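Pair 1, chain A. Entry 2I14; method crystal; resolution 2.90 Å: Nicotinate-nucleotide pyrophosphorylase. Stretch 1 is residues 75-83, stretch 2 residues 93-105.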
# COMPACT_ATOMS: atom_id res chain seq x y z
N ILE A 75 -11.60 48.61 -22.72
CA ILE A 75 -12.65 48.36 -21.76
C ILE A 75 -12.35 49.14 -20.47
O ILE A 75 -11.21 49.16 -20.00
CB ILE A 75 -12.79 46.84 -21.49
CG1 ILE A 75 -13.34 46.16 -22.75
CG2 ILE A 75 -13.69 46.58 -20.28
CD1 ILE A 75 -13.66 44.69 -22.58
N PRO A 76 -13.37 49.80 -19.91
CA PRO A 76 -13.39 50.63 -18.70
C PRO A 76 -12.67 50.12 -17.45
O PRO A 76 -13.17 50.31 -16.33
CB PRO A 76 -14.88 50.81 -18.44
CG PRO A 76 -15.46 50.79 -19.80
CD PRO A 76 -14.73 49.66 -20.46
N VAL A 77 -11.50 49.51 -17.61
CA VAL A 77 -10.79 48.98 -16.44
C VAL A 77 -9.27 49.04 -16.49
O VAL A 77 -8.66 49.28 -17.53
CB VAL A 77 -11.16 47.49 -16.21
CG1 VAL A 77 -12.65 47.36 -15.92
CG2 VAL A 77 -10.77 46.68 -17.44
N ASN A 78 -8.66 48.82 -15.32
CA ASN A 78 -7.21 48.78 -15.20
C ASN A 78 -6.82 47.32 -15.03
O ASN A 78 -7.56 46.54 -14.43
CB ASN A 78 -6.72 49.56 -13.98
CG ASN A 78 -6.96 51.04 -14.12
OD1 ASN A 78 -6.93 51.58 -15.22
ND2 ASN A 78 -7.20 51.71 -12.99
N VAL A 79 -5.67 46.94 -15.57
CA VAL A 79 -5.24 45.56 -15.47
C VAL A 79 -3.77 45.47 -15.08
O VAL A 79 -2.88 45.72 -15.89
CB VAL A 79 -5.44 44.82 -16.81
CG1 VAL A 79 -5.10 43.36 -16.63
CG2 VAL A 79 -6.87 45.00 -17.30
N TYR A 80 -3.51 45.11 -13.83
CA TYR A 80 -2.13 44.97 -13.36
C TYR A 80 -1.79 43.49 -13.48
O TYR A 80 -2.67 42.63 -13.39
CB TYR A 80 -2.00 45.43 -11.90
CG TYR A 80 -2.82 46.66 -11.58
CD1 TYR A 80 -4.22 46.60 -11.57
CD2 TYR A 80 -2.21 47.87 -11.27
CE1 TYR A 80 -4.99 47.72 -11.24
CE2 TYR A 80 -2.97 49.00 -10.93
CZ TYR A 80 -4.36 48.91 -10.92
OH TYR A 80 -5.14 50.00 -10.56
N ALA A 81 -0.52 43.17 -13.68
CA ALA A 81 -0.14 41.78 -13.82
C ALA A 81 1.33 41.52 -13.56
O ALA A 81 2.11 42.44 -13.30
CB ALA A 81 -0.52 41.28 -15.22
N MET A 82 1.70 40.24 -13.62
CA MET A 82 3.07 39.82 -13.45
C MET A 82 3.55 39.62 -14.87
O MET A 82 2.76 39.37 -15.77
CB MET A 82 3.15 38.47 -12.73
CG MET A 82 2.80 38.46 -11.25
SD MET A 82 3.19 36.81 -10.53
CE MET A 82 2.70 37.08 -8.83
N PRO A 83 4.85 39.76 -15.11
CA PRO A 83 5.33 39.57 -16.48
C PRO A 83 5.13 38.13 -16.94
O PRO A 83 5.44 37.18 -16.22
CB PRO A 83 6.81 39.97 -16.40
CG PRO A 83 7.16 39.72 -14.94
CD PRO A 83 5.93 40.22 -14.22
N PRO A 93 -1.75 36.56 -6.36
CA PRO A 93 -2.44 37.09 -7.53
C PRO A 93 -1.48 37.24 -8.70
O PRO A 93 -0.43 37.86 -8.59
CB PRO A 93 -2.96 38.44 -7.04
CG PRO A 93 -1.98 38.81 -5.97
CD PRO A 93 -1.79 37.51 -5.24
N VAL A 94 -1.83 36.65 -9.83
CA VAL A 94 -0.97 36.74 -10.99
C VAL A 94 -1.47 37.85 -11.91
O VAL A 94 -0.77 38.25 -12.84
CB VAL A 94 -0.95 35.41 -11.74
CG1 VAL A 94 -0.36 34.32 -10.87
CG2 VAL A 94 -2.36 35.05 -12.19
N LEU A 95 -2.67 38.34 -11.63
CA LEU A 95 -3.28 39.41 -12.43
C LEU A 95 -4.50 39.99 -11.70
O LEU A 95 -5.31 39.25 -11.14
CB LEU A 95 -3.69 38.87 -13.80
CG LEU A 95 -4.49 39.80 -14.72
CD1 LEU A 95 -4.41 39.30 -16.16
CD2 LEU A 95 -5.94 39.86 -14.25
N GLN A 96 -4.62 41.32 -11.71
CA GLN A 96 -5.74 41.99 -11.05
C GLN A 96 -6.51 42.84 -12.05
O GLN A 96 -6.01 43.16 -13.13
CB GLN A 96 -5.22 42.87 -9.92
CG GLN A 96 -4.41 42.12 -8.90
CD GLN A 96 -3.86 43.01 -7.80
OE1 GLN A 96 -3.09 43.94 -8.07
NE2 GLN A 96 -4.24 42.73 -6.55
N ILE A 97 -7.75 43.19 -11.71
CA ILE A 97 -8.55 44.02 -12.58
C ILE A 97 -9.37 44.98 -11.74
O ILE A 97 -9.96 44.59 -10.73
CB ILE A 97 -9.51 43.22 -13.44
CG1 ILE A 97 -8.74 42.26 -14.33
CG2 ILE A 97 -10.32 44.17 -14.31
CD1 ILE A 97 -9.63 41.47 -15.27
N GLU A 98 -9.40 46.24 -12.16
CA GLU A 98 -10.15 47.24 -11.42
C GLU A 98 -11.20 47.91 -12.30
O GLU A 98 -10.95 48.22 -13.46
CB GLU A 98 -9.19 48.27 -10.85
CG GLU A 98 -9.77 49.00 -9.67
CD GLU A 98 -8.70 49.71 -8.87
OE1 GLU A 98 -9.05 50.30 -7.82
OE2 GLU A 98 -7.52 49.69 -9.30
N GLY A 99 -12.39 48.10 -11.73
CA GLY A 99 -13.45 48.73 -12.48
C GLY A 99 -14.83 48.28 -12.06
O GLY A 99 -15.00 47.60 -11.04
N ASP A 100 -15.82 48.68 -12.84
CA ASP A 100 -17.20 48.31 -12.56
C ASP A 100 -17.35 46.86 -12.99
O ASP A 100 -17.17 46.54 -14.16
CB ASP A 100 -18.14 49.21 -13.38
CG ASP A 100 -19.60 49.12 -12.92
OD1 ASP A 100 -20.46 49.77 -13.57
OD2 ASP A 100 -19.89 48.41 -11.93
N TYR A 101 -17.67 45.98 -12.04
CA TYR A 101 -17.83 44.57 -12.37
C TYR A 101 -18.78 44.45 -13.55
O TYR A 101 -18.63 43.58 -14.40
CB TYR A 101 -18.40 43.76 -11.21
CG TYR A 101 -18.50 42.30 -11.56
CD1 TYR A 101 -17.37 41.50 -11.62
CD2 TYR A 101 -19.72 41.73 -11.94
CE1 TYR A 101 -17.43 40.18 -12.05
CE2 TYR A 101 -19.80 40.41 -12.38
CZ TYR A 101 -18.65 39.64 -12.44
OH TYR A 101 -18.70 38.34 -12.89
N ALA A 102 -19.76 45.35 -13.60
CA ALA A 102 -20.74 45.34 -14.67
C ALA A 102 -20.10 45.42 -16.05
O ALA A 102 -20.70 44.97 -17.04
CB ALA A 102 -21.72 46.49 -14.48
N ASP A 103 -18.89 45.96 -16.13
CA ASP A 103 -18.19 46.12 -17.40
C ASP A 103 -17.36 44.91 -17.87
O ASP A 103 -17.56 44.41 -18.98
CB ASP A 103 -17.28 47.36 -17.35
CG ASP A 103 -18.08 48.67 -17.33
OD1 ASP A 103 -17.53 49.69 -16.84
OD2 ASP A 103 -19.24 48.69 -17.81
N PHE A 104 -16.45 44.43 -17.02
CA PHE A 104 -15.59 43.30 -17.38
C PHE A 104 -16.03 41.90 -16.93
O PHE A 104 -15.60 40.90 -17.50
CB PHE A 104 -14.19 43.56 -16.85
CG PHE A 104 -14.10 43.53 -15.35
CD1 PHE A 104 -13.83 42.34 -14.68
CD2 PHE A 104 -14.29 44.69 -14.61
CE1 PHE A 104 -13.75 42.31 -13.29
CE2 PHE A 104 -14.21 44.67 -13.22
CZ PHE A 104 -13.94 43.47 -12.56
N GLY A 105 -16.88 41.83 -15.91
CA GLY A 105 -17.34 40.55 -15.40
C GLY A 105 -17.74 39.51 -16.44
O GLY A 105 -17.73 38.31 -16.17

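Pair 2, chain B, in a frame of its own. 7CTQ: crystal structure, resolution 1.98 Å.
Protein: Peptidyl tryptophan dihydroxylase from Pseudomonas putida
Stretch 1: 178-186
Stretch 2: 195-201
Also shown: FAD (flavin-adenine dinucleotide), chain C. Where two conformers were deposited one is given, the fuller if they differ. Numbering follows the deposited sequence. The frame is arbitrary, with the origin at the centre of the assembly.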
# COMPACT_ATOMS: atom_id res chain seq x y z
N SER B 178 16.48 6.31 15.00
CA SER B 178 16.82 4.91 15.18
C SER B 178 17.16 4.65 16.64
O SER B 178 17.98 5.36 17.24
CB SER B 178 17.99 4.56 14.26
OG SER B 178 18.83 3.57 14.82
N LEU B 179 16.51 3.65 17.22
CA LEU B 179 16.82 3.17 18.56
C LEU B 179 17.57 1.84 18.46
O LEU B 179 17.74 1.26 17.39
CB LEU B 179 15.55 3.03 19.39
CG LEU B 179 14.55 4.17 19.20
CD1 LEU B 179 13.19 3.75 19.72
CD2 LEU B 179 15.03 5.44 19.92
N ALA B 180 18.02 1.35 19.63
CA ALA B 180 18.81 0.13 19.66
C ALA B 180 18.00 -1.09 19.22
O ALA B 180 18.56 -2.00 18.60
CB ALA B 180 19.38 -0.08 21.07
N ASP B 181 16.71 -1.12 19.53
CA ASP B 181 15.85 -2.28 19.31
C ASP B 181 14.56 -1.87 18.61
O ASP B 181 13.51 -2.52 18.76
CB ASP B 181 15.55 -3.01 20.62
CG ASP B 181 14.79 -2.12 21.63
OD1 ASP B 181 14.88 -0.88 21.52
OD2 ASP B 181 14.11 -2.66 22.52
N GLY B 182 14.61 -0.78 17.85
CA GLY B 182 13.43 -0.30 17.17
C GLY B 182 13.71 1.06 16.57
O GLY B 182 14.86 1.51 16.51
N TRP B 183 12.64 1.71 16.12
CA TRP B 183 12.75 3.08 15.66
C TRP B 183 11.47 3.80 16.06
O TRP B 183 10.42 3.18 16.26
CB TRP B 183 13.02 3.17 14.14
CG TRP B 183 11.97 2.52 13.29
CD1 TRP B 183 11.91 1.20 12.92
CD2 TRP B 183 10.83 3.16 12.71
NE1 TRP B 183 10.79 0.99 12.14
CE2 TRP B 183 10.12 2.17 11.98
CE3 TRP B 183 10.35 4.48 12.70
CZ2 TRP B 183 8.94 2.46 11.29
CZ3 TRP B 183 9.19 4.76 12.00
CH2 TRP B 183 8.49 3.75 11.31
N ALA B 184 11.56 5.12 16.17
CA ALA B 184 10.43 5.92 16.60
C ALA B 184 10.14 7.02 15.59
O ALA B 184 11.06 7.58 14.98
CB ALA B 184 10.67 6.53 18.00
N TRP B 185 8.86 7.31 15.41
CA TRP B 185 8.38 8.44 14.64
C TRP B 185 7.56 9.33 15.57
O TRP B 185 6.74 8.83 16.34
CB TRP B 185 7.53 7.98 13.47
CG TRP B 185 6.57 8.99 12.94
CD1 TRP B 185 5.22 9.02 13.13
CD2 TRP B 185 6.89 10.12 12.13
NE1 TRP B 185 4.67 10.10 12.47
CE2 TRP B 185 5.68 10.79 11.85
CE3 TRP B 185 8.08 10.63 11.60
CZ2 TRP B 185 5.62 11.94 11.07
CZ3 TRP B 185 8.03 11.78 10.83
CH2 TRP B 185 6.80 12.42 10.56
N MET B 186 7.76 10.65 15.48
CA MET B 186 7.03 11.57 16.34
C MET B 186 6.67 12.84 15.58
O MET B 186 7.39 13.27 14.68
CB MET B 186 7.83 11.93 17.60
CG MET B 186 9.15 12.60 17.29
SD MET B 186 10.24 12.62 18.71
CE MET B 186 11.18 11.10 18.48
N TYR B 195 2.12 13.31 18.85
CA TYR B 195 2.11 11.94 18.34
C TYR B 195 3.49 11.34 18.56
O TYR B 195 4.50 11.98 18.26
CB TYR B 195 1.74 11.94 16.84
CG TYR B 195 1.60 10.58 16.18
CD1 TYR B 195 0.35 10.07 15.87
CD2 TYR B 195 2.72 9.84 15.83
CE1 TYR B 195 0.21 8.83 15.25
CE2 TYR B 195 2.59 8.60 15.21
CZ TYR B 195 1.34 8.10 14.93
OH TYR B 195 1.22 6.88 14.32
N TRP B 196 3.54 10.13 19.10
CA TRP B 196 4.80 9.41 19.19
C TRP B 196 4.51 7.93 19.02
O TRP B 196 3.61 7.38 19.67
CB TRP B 196 5.51 9.67 20.52
CG TRP B 196 6.80 8.92 20.76
CD1 TRP B 196 8.06 9.33 20.47
CD2 TRP B 196 6.93 7.64 21.39
NE1 TRP B 196 8.98 8.39 20.88
CE2 TRP B 196 8.31 7.34 21.45
CE3 TRP B 196 6.02 6.71 21.92
CZ2 TRP B 196 8.79 6.16 22.01
CZ3 TRP B 196 6.51 5.54 22.47
CH2 TRP B 196 7.87 5.28 22.51
N GLN B 197 5.27 7.28 18.14
CA GLN B 197 4.98 5.91 17.74
C GLN B 197 6.30 5.18 17.58
O GLN B 197 7.16 5.60 16.80
CB GLN B 197 4.16 5.89 16.45
CG GLN B 197 4.44 4.74 15.51
CD GLN B 197 4.09 5.09 14.08
OE1 GLN B 197 2.93 5.41 13.78
NE2 GLN B 197 5.10 5.08 13.21
N VAL B 198 6.48 4.12 18.35
CA VAL B 198 7.72 3.37 18.34
C VAL B 198 7.40 2.00 17.76
O VAL B 198 6.34 1.42 18.05
CB VAL B 198 8.38 3.26 19.73
CG1 VAL B 198 7.54 2.40 20.68
CG2 VAL B 198 9.80 2.74 19.59
N THR B 199 8.28 1.52 16.90
CA THR B 199 8.09 0.28 16.18
C THR B 199 9.11 -0.72 16.69
O THR B 199 10.31 -0.42 16.74
CB THR B 199 8.22 0.51 14.67
OG1 THR B 199 7.14 1.36 14.25
CG2 THR B 199 8.16 -0.82 13.90
N LEU B 200 8.62 -1.88 17.11
CA LEU B 200 9.45 -2.85 17.81
C LEU B 200 9.00 -4.25 17.40
O LEU B 200 7.91 -4.44 16.86
CB LEU B 200 9.32 -2.72 19.33
CG LEU B 200 9.51 -1.35 19.98
CD1 LEU B 200 8.73 -1.28 21.28
CD2 LEU B 200 11.00 -1.12 20.22
N ASP B 201 9.84 -5.22 17.71
CA ASP B 201 9.43 -6.61 17.63
C ASP B 201 8.32 -6.88 18.63
O ASP B 201 8.33 -6.36 19.75
CB ASP B 201 10.62 -7.53 17.89
CG ASP B 201 10.61 -8.76 17.03
OD1 ASP B 201 9.80 -9.68 17.31
OD2 ASP B 201 11.39 -8.81 16.06
PA FAD C . -7.52 2.40 5.96
O1A FAD C . -6.89 3.70 5.65
O2A FAD C . -7.14 1.86 7.33
O5B FAD C . -9.06 2.52 5.72
C5B FAD C . -9.99 1.59 6.31
C4B FAD C . -11.27 2.35 6.56
O4B FAD C . -12.31 1.42 6.92
C3B FAD C . -11.21 3.40 7.67
O3B FAD C . -11.96 4.55 7.30
C2B FAD C . -11.81 2.66 8.87
O2B FAD C . -12.46 3.52 9.80
C1B FAD C . -12.85 1.78 8.17
N9A FAD C . -13.28 0.58 8.87
C8A FAD C . -12.54 -0.29 9.63
N7A FAD C . -13.21 -1.30 10.12
C5A FAD C . -14.50 -1.06 9.68
C6A FAD C . -15.72 -1.74 9.88
N6A FAD C . -15.83 -2.86 10.60
N1A FAD C . -16.84 -1.24 9.30
C2A FAD C . -16.73 -0.12 8.58
N3A FAD C . -15.63 0.61 8.33
C4A FAD C . -14.55 0.09 8.91
N1 FAD C . 1.19 5.45 5.62
C2 FAD C . 1.77 6.61 5.20
O2 FAD C . 1.61 7.03 4.05
N3 FAD C . 2.55 7.34 6.07
C4 FAD C . 2.82 7.02 7.38
O4 FAD C . 3.52 7.76 8.07
C4X FAD C . 2.20 5.79 7.83
N5 FAD C . 2.41 5.41 9.06
C5X FAD C . 1.82 4.23 9.48
C6 FAD C . 2.04 3.80 10.79
C7 FAD C . 1.48 2.62 11.26
C7M FAD C . 1.73 2.19 12.68
C8 FAD C . 0.69 1.84 10.41
C8M FAD C . 0.06 0.55 10.88
C9 FAD C . 0.46 2.26 9.10
C9A FAD C . 1.02 3.44 8.63
N10 FAD C . 0.81 3.90 7.32
C10 FAD C . 1.40 5.07 6.87
C1' FAD C . 0.03 3.10 6.37
C2' FAD C . -1.36 3.64 6.10
O2' FAD C . -2.07 3.91 7.31
C3' FAD C . -2.12 2.59 5.28
O3' FAD C . -1.27 2.17 4.22
C4' FAD C . -3.44 3.06 4.66
O4' FAD C . -4.19 3.85 5.58
C5' FAD C . -4.26 1.88 4.20
O5' FAD C . -5.38 2.37 3.45
P FAD C . -6.71 1.56 3.38
O1P FAD C . -6.37 0.20 2.75
O2P FAD C . -7.78 2.36 2.72
O3P FAD C . -7.07 1.31 4.90
O HOH W 1 12.20 -4.67 19.30

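The sharpest difference lies where one stretch carries a glycine and its neighbour in the other stretch a branched side chain, for the two pairs place the glycine in different stretches. In pair 1 Val A77 faces Gly A99; in pair 2 the matching positions are Gly B182 and Leu B200. A beta carbon on Gly A99 would lie 2.3 Å from Val A77 CG1, and the residue's backbone angles by themselves call for glycine. One on Gly B182 would lie 2.6 Å from Leu B200 CD2 and 2.4 Å from Thr B199 O. Each glycine thus yields its space to the side chain across from it: Val A77 CG1 comes to 3.8 Å from Gly A99 CA, and Leu B200 CD2 to 4.0 Å from Gly B182 CA.

The frame around this exchange is the same. Two antiparallel strands, their directions 165° apart in pair 1 and 164° in pair 2, approach to 4.6 Å, and the central backbones superpose with an RMSD of 0.8 Å. Asn A78 and Glu A98 match Trp B183 and Thr B199; Tyr A80 and Gln A96 match Trp B185 and Gln B197. At these positions the main chains exchange hydrogen bonds, such as Glu A98 N to Asn A78 O (2.9 Å) and Thr B199 N to Trp B183 O (2.8 Å), though Tyr A80 N to Gln A96 O is weak, at 3.2 Å. Because these bonds use only backbone atoms, they tolerate very different side chains.

On the face bearing Tyr A80 and Glu A98, pair 1 relies on polarity. The tyrosine is long enough to reach diagonally along the sheet, and its OH donates to Glu A98 OE2 at 2.7 Å, giving the carboxylate a partner while the aromatic ring covers part of the neighbouring strand. Pair 2 fills the corresponding face with indoles. Thr B199 CB sits over the five-membered ring of Trp B183, 3.9 Å from its centroid, a CH-pi contact suited to a small beta-branched residue against a broad flat surface. Trp B185, whose CA falls 0.2 Å from that of Tyr A80, sends its side chain elsewhere: its chi1 is t rather than m, and its CD1 meets Tyr B195 CE2 at 3.4 Å. Gln A96 and Gln B197 occupy matching positions, and in pair 2 Gln B197 OE1 accepts a very short bond from Tyr B195 OH (2.3 Å) and lies 3.5 Å from FAD C6.

The other face is apolar in both, but bulk is distributed differently. In pair 1 small and medium-sized residues share the space: Val A79 CG1 lies 4.1 Å from Leu A95 CG, and Ala A81 CB lies 4.2 Å from Leu A95 CB. In pair 2 Trp B196 stands at the place of Leu A95 and Ala B184 at that of Val A79, so a larger group is met by a smaller one, with Ala B184 CB 3.8 Å from Trp B196 NE1. Met B186, at the place of Ala A81, adds a flexible chain whose CB packs 3.9 Å from Trp B196 CD1. Ile A97 and Val B198, both beta-branched and well suited to extended backbone, nearly coincide.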